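Local atomic coordinates of SVS_variant_AS1 (Streptomyces sp. CWA1, PDB entry 6TJA), a protein that is an engineered ancestral terpene cyclase, probably converting geranylgeranyl diphosphate into spiroviolene or related hydrocarbons with release of diphosphate. Residues A220-H231 / I302-L310. Sequence-based numbering, arbitrary orientation.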
loop_
_atom_site.group_PDB
_atom_site.type_symbol
_atom_site.label_atom_id
_atom_site.label_comp_id
_atom_site.label_asym_id
_atom_site.label_seq_id
_atom_site.Cartn_x
_atom_site.Cartn_y
_atom_site.Cartn_z
ATOM N N ALA A 220 -13.494 -9.765 8.253
ATOM C CA ALA A 220 -13.345 -11.058 7.571
ATOM C C ALA A 220 -11.880 -11.468 7.678
ATOM O O ALA A 220 -11.598 -12.650 7.983
ATOM C CB ALA A 220 -13.811 -10.953 6.149
ATOM N N ILE A 221 -10.976 -10.516 7.417
ATOM C CA ILE A 221 -9.505 -10.746 7.387
ATOM C C ILE A 221 -9.027 -11.117 8.789
ATOM O O ILE A 221 -8.248 -12.059 8.898
ATOM C CB ILE A 221 -8.778 -9.531 6.799
ATOM C CG1 ILE A 221 -9.046 -9.440 5.303
ATOM C CG2 ILE A 221 -7.281 -9.552 7.083
ATOM C CD1 ILE A 221 -8.589 -8.129 4.707
ATOM N N MET A 222 -9.529 -10.442 9.816
ATOM C CA MET A 222 -9.082 -10.607 11.212
ATOM C C MET A 222 -9.547 -11.968 11.720
ATOM O O MET A 222 -8.772 -12.617 12.410
ATOM C CB MET A 222 -9.617 -9.490 12.106
ATOM C CG MET A 222 -8.935 -9.441 13.486
ATOM S SD MET A 222 -7.176 -8.953 13.402
ATOM C CE MET A 222 -7.414 -7.194 13.503
ATOM N N VAL A 223 -10.743 -12.424 11.357
ATOM C CA VAL A 223 -11.238 -13.758 11.802
ATOM C C VAL A 223 -10.389 -14.833 11.121
ATOM O O VAL A 223 -9.934 -15.748 11.839
ATOM C CB VAL A 223 -12.733 -13.967 11.532
ATOM C CG1 VAL A 223 -13.144 -15.400 11.864
ATOM C CG2 VAL A 223 -13.584 -12.957 12.291
ATOM N N ALA A 224 -10.146 -14.704 9.810
ATOM C CA ALA A 224 -9.320 -15.654 9.021
ATOM C C ALA A 224 -7.905 -15.725 9.605
ATOM O O ALA A 224 -7.350 -16.835 9.673
ATOM C CB ALA A 224 -9.242 -15.252 7.560
ATOM N N ALA A 225 -7.316 -14.574 9.927
ATOM C CA ALA A 225 -5.991 -14.471 10.577
ATOM C C ALA A 225 -5.982 -15.252 11.897
ATOM O O ALA A 225 -5.047 -15.978 12.150
ATOM C CB ALA A 225 -5.637 -13.025 10.824
ATOM N N LEU A 226 -6.965 -15.049 12.751
ATOM C CA LEU A 226 -7.007 -15.663 14.106
ATOM C C LEU A 226 -7.367 -17.144 13.956
ATOM O O LEU A 226 -6.901 -17.957 14.759
ATOM C CB LEU A 226 -8.024 -14.898 14.959
ATOM C CG LEU A 226 -7.658 -13.464 15.333
ATOM C CD1 LEU A 226 -8.775 -12.856 16.151
ATOM C CD2 LEU A 226 -6.359 -13.393 16.102
ATOM N N ASP A 227 -8.168 -17.497 12.949
ATOM C CA ASP A 227 -8.374 -18.926 12.594
ATOM C C ASP A 227 -7.021 -19.503 12.162
ATOM O O ASP A 227 -6.703 -20.610 12.603
ATOM C CB ASP A 227 -9.551 -19.098 11.622
ATOM C CG ASP A 227 -10.886 -18.862 12.311
ATOM O OD1 ASP A 227 -10.889 -18.704 13.555
ATOM O OD2 ASP A 227 -11.897 -18.785 11.618
ATOM N N ASN A 228 -6.208 -18.769 11.400
ATOM C CA ASN A 228 -4.858 -19.257 11.007
ATOM C C ASN A 228 -3.960 -19.369 12.259
ATOM O O ASN A 228 -3.242 -20.376 12.349
ATOM C CB ASN A 228 -4.252 -18.468 9.839
ATOM C CG ASN A 228 -4.959 -18.747 8.524
ATOM O OD1 ASN A 228 -5.508 -19.828 8.335
ATOM N ND2 ASN A 228 -4.990 -17.774 7.624
ATOM N N ASP A 229 -4.015 -18.457 13.244
ATOM C CA ASP A 229 -3.183 -18.622 14.472
ATOM C C ASP A 229 -3.588 -19.925 15.186
ATOM O O ASP A 229 -2.725 -20.562 15.805
ATOM C CB ASP A 229 -3.291 -17.441 15.431
ATOM C CG ASP A 229 -2.562 -16.189 15.006
ATOM O OD1 ASP A 229 -2.011 -16.181 13.880
ATOM O OD2 ASP A 229 -2.513 -15.245 15.841
ATOM N N ARG A 230 -4.870 -20.275 15.160
ATOM C CA ARG A 230 -5.404 -21.481 15.837
ATOM C C ARG A 230 -4.810 -22.708 15.135
ATOM O O ARG A 230 -4.182 -23.527 15.834
ATOM C CB ARG A 230 -6.935 -21.469 15.833
ATOM C CG ARG A 230 -7.563 -22.729 16.404
ATOM C CD ARG A 230 -9.043 -22.754 16.145
ATOM N NE ARG A 230 -9.725 -23.811 16.874
ATOM C CZ ARG A 230 -9.731 -25.104 16.536
ATOM N NH1 ARG A 230 -9.061 -25.539 15.478
ATOM N NH2 ARG A 230 -10.408 -25.966 17.274
ATOM N N HIS A 231 -4.942 -22.780 13.803
ATOM C CA HIS A 231 -4.414 -23.856 12.914
ATOM C C HIS A 231 -2.949 -24.164 13.276
ATOM O O HIS A 231 -2.612 -25.355 13.315
ATOM C CB HIS A 231 -4.645 -23.476 11.432
ATOM C CG HIS A 231 -4.193 -24.489 10.434
ATOM N ND1 HIS A 231 -3.253 -24.194 9.447
ATOM C CD2 HIS A 231 -4.554 -25.780 10.237
ATOM C CE1 HIS A 231 -3.051 -25.260 8.694
ATOM N NE2 HIS A 231 -3.836 -26.250 9.161
ATOM N N ILE A 302 -14.279 -16.633 5.016
ATOM C CA ILE A 302 -14.108 -16.870 6.478
ATOM C C ILE A 302 -14.296 -18.369 6.734
ATOM O O ILE A 302 -13.397 -18.994 7.289
ATOM C CB ILE A 302 -15.079 -16.040 7.329
ATOM C CG1 ILE A 302 -14.816 -14.537 7.222
ATOM C CG2 ILE A 302 -15.057 -16.502 8.783
ATOM C CD1 ILE A 302 -15.919 -13.683 7.814
ATOM N N ARG A 303 -15.437 -18.909 6.322
ATOM C CA ARG A 303 -15.790 -20.347 6.468
ATOM C C ARG A 303 -14.766 -21.237 5.760
ATOM O O ARG A 303 -14.294 -22.217 6.369
ATOM C CB ARG A 303 -17.173 -20.616 5.868
ATOM C CG ARG A 303 -17.643 -22.061 6.001
ATOM C CD ARG A 303 -17.429 -22.664 7.380
ATOM N NE ARG A 303 -17.914 -24.020 7.295
ATOM C CZ ARG A 303 -18.912 -24.528 8.014
ATOM N NH1 ARG A 303 -19.500 -23.825 8.971
ATOM N NH2 ARG A 303 -19.291 -25.770 7.798
ATOM N N GLY A 304 -14.453 -20.931 4.511
ATOM C CA GLY A 304 -13.509 -21.721 3.696
ATOM C C GLY A 304 -12.119 -21.731 4.306
ATOM O O GLY A 304 -11.484 -22.817 4.380
ATOM N N ASN A 305 -11.615 -20.566 4.713
ATOM C CA ASN A 305 -10.357 -20.497 5.490
ATOM C C ASN A 305 -10.416 -21.448 6.690
ATOM O O ASN A 305 -9.464 -22.252 6.880
ATOM C CB ASN A 305 -10.083 -19.091 5.979
ATOM C CG ASN A 305 -8.792 -19.041 6.753
ATOM O OD1 ASN A 305 -7.729 -19.064 6.143
ATOM N ND2 ASN A 305 -8.894 -19.001 8.071
ATOM N N ALA A 306 -11.465 -21.383 7.496
ATOM C CA ALA A 306 -11.573 -22.233 8.712
ATOM C C ALA A 306 -11.621 -23.717 8.315
ATOM O O ALA A 306 -10.903 -24.540 8.920
ATOM C CB ALA A 306 -12.771 -21.829 9.523
ATOM N N GLU A 307 -12.407 -24.043 7.295
ATOM C CA GLU A 307 -12.728 -25.444 6.908
ATOM C C GLU A 307 -11.485 -26.045 6.249
ATOM O O GLU A 307 -11.069 -27.132 6.655
ATOM C CB GLU A 307 -13.968 -25.501 5.992
ATOM C CG GLU A 307 -14.587 -26.876 5.918
ATOM C CD GLU A 307 -15.995 -26.973 5.354
ATOM O OE1 GLU A 307 -16.898 -26.257 5.858
ATOM O OE2 GLU A 307 -16.198 -27.793 4.430
ATOM N N TRP A 308 -10.899 -25.357 5.273
ATOM C CA TRP A 308 -9.640 -25.808 4.614
ATOM C C TRP A 308 -8.581 -26.091 5.692
ATOM O O TRP A 308 -7.913 -27.127 5.584
ATOM C CB TRP A 308 -9.158 -24.794 3.564
ATOM C CG TRP A 308 -7.746 -24.988 3.111
ATOM C CD1 TRP A 308 -7.312 -25.640 1.997
ATOM C CD2 TRP A 308 -6.574 -24.511 3.784
ATOM N NE1 TRP A 308 -5.949 -25.595 1.931
ATOM C CE2 TRP A 308 -5.467 -24.896 3.004
ATOM C CE3 TRP A 308 -6.354 -23.777 4.954
ATOM C CZ2 TRP A 308 -4.151 -24.590 3.376
ATOM C CZ3 TRP A 308 -5.057 -23.463 5.313
ATOM C CH2 TRP A 308 -3.968 -23.882 4.543
ATOM N N GLY A 309 -8.474 -25.224 6.705
ATOM C CA GLY A 309 -7.639 -25.418 7.908
ATOM C C GLY A 309 -7.820 -26.784 8.568
ATOM O O GLY A 309 -6.803 -27.434 8.845
ATOM N N LEU A 310 -9.058 -27.230 8.801
ATOM C CA LEU A 310 -9.339 -28.518 9.498
ATOM C C LEU A 310 -9.189 -29.753 8.576
ATOM O O LEU A 310 -9.390 -30.861 9.100
ATOM C CB LEU A 310 -10.751 -28.453 10.077
ATOM C CG LEU A 310 -11.034 -27.339 11.082
ATOM C CD1 LEU A 310 -12.532 -27.195 11.275
ATOM C CD2 LEU A 310 -10.342 -27.591 12.414
HETATM O O HOH W 1 -11.597 -18.416 9.070
#
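Asn-305 reaches from helix 289-309 into the face of helix 211-231, its amide lying beside Ala-224 and Asp-227, with ND2 3.6 Å from Asp-227 CB. A chi1 of -179°, CG opposite the backbone N, extends the side chain toward Asn-228, where the two amide planes stand 70° apart. One water gives hydrogens to Asp-227 OD2 and Ile-302 O and accepts from Asn-305 ND2 (2.9 Å), tying the two helices together. One turn earlier, Ile-302 divides its branches: CD1 rests 3.8 Å from Ala-220 CB, CG2 3.8 Å from Val-223 CG1. Segments 220-231 and 302-309 run almost parallel, their axes 8° apart and 9.3 Å at closest approach, in the all-helical class I terpene synthase fold; Asn-228 opens the NSE sequence motif, which in this family usually helps bind magnesium. With an alanine in place of Asn-228, a gap would probably open beside the Asn-305 amide, which would lose its polar neighbour there. At the C-terminal ends, Gly-309 CA lies over a face of the poorly ordered His-231 ring, 4.2 Å from its centroid. Farther out, Arg-269 forms a salt bridge with Asp-227 OD1, while Arg-182 and Tyr-178 hold the Asp-229 carboxylate.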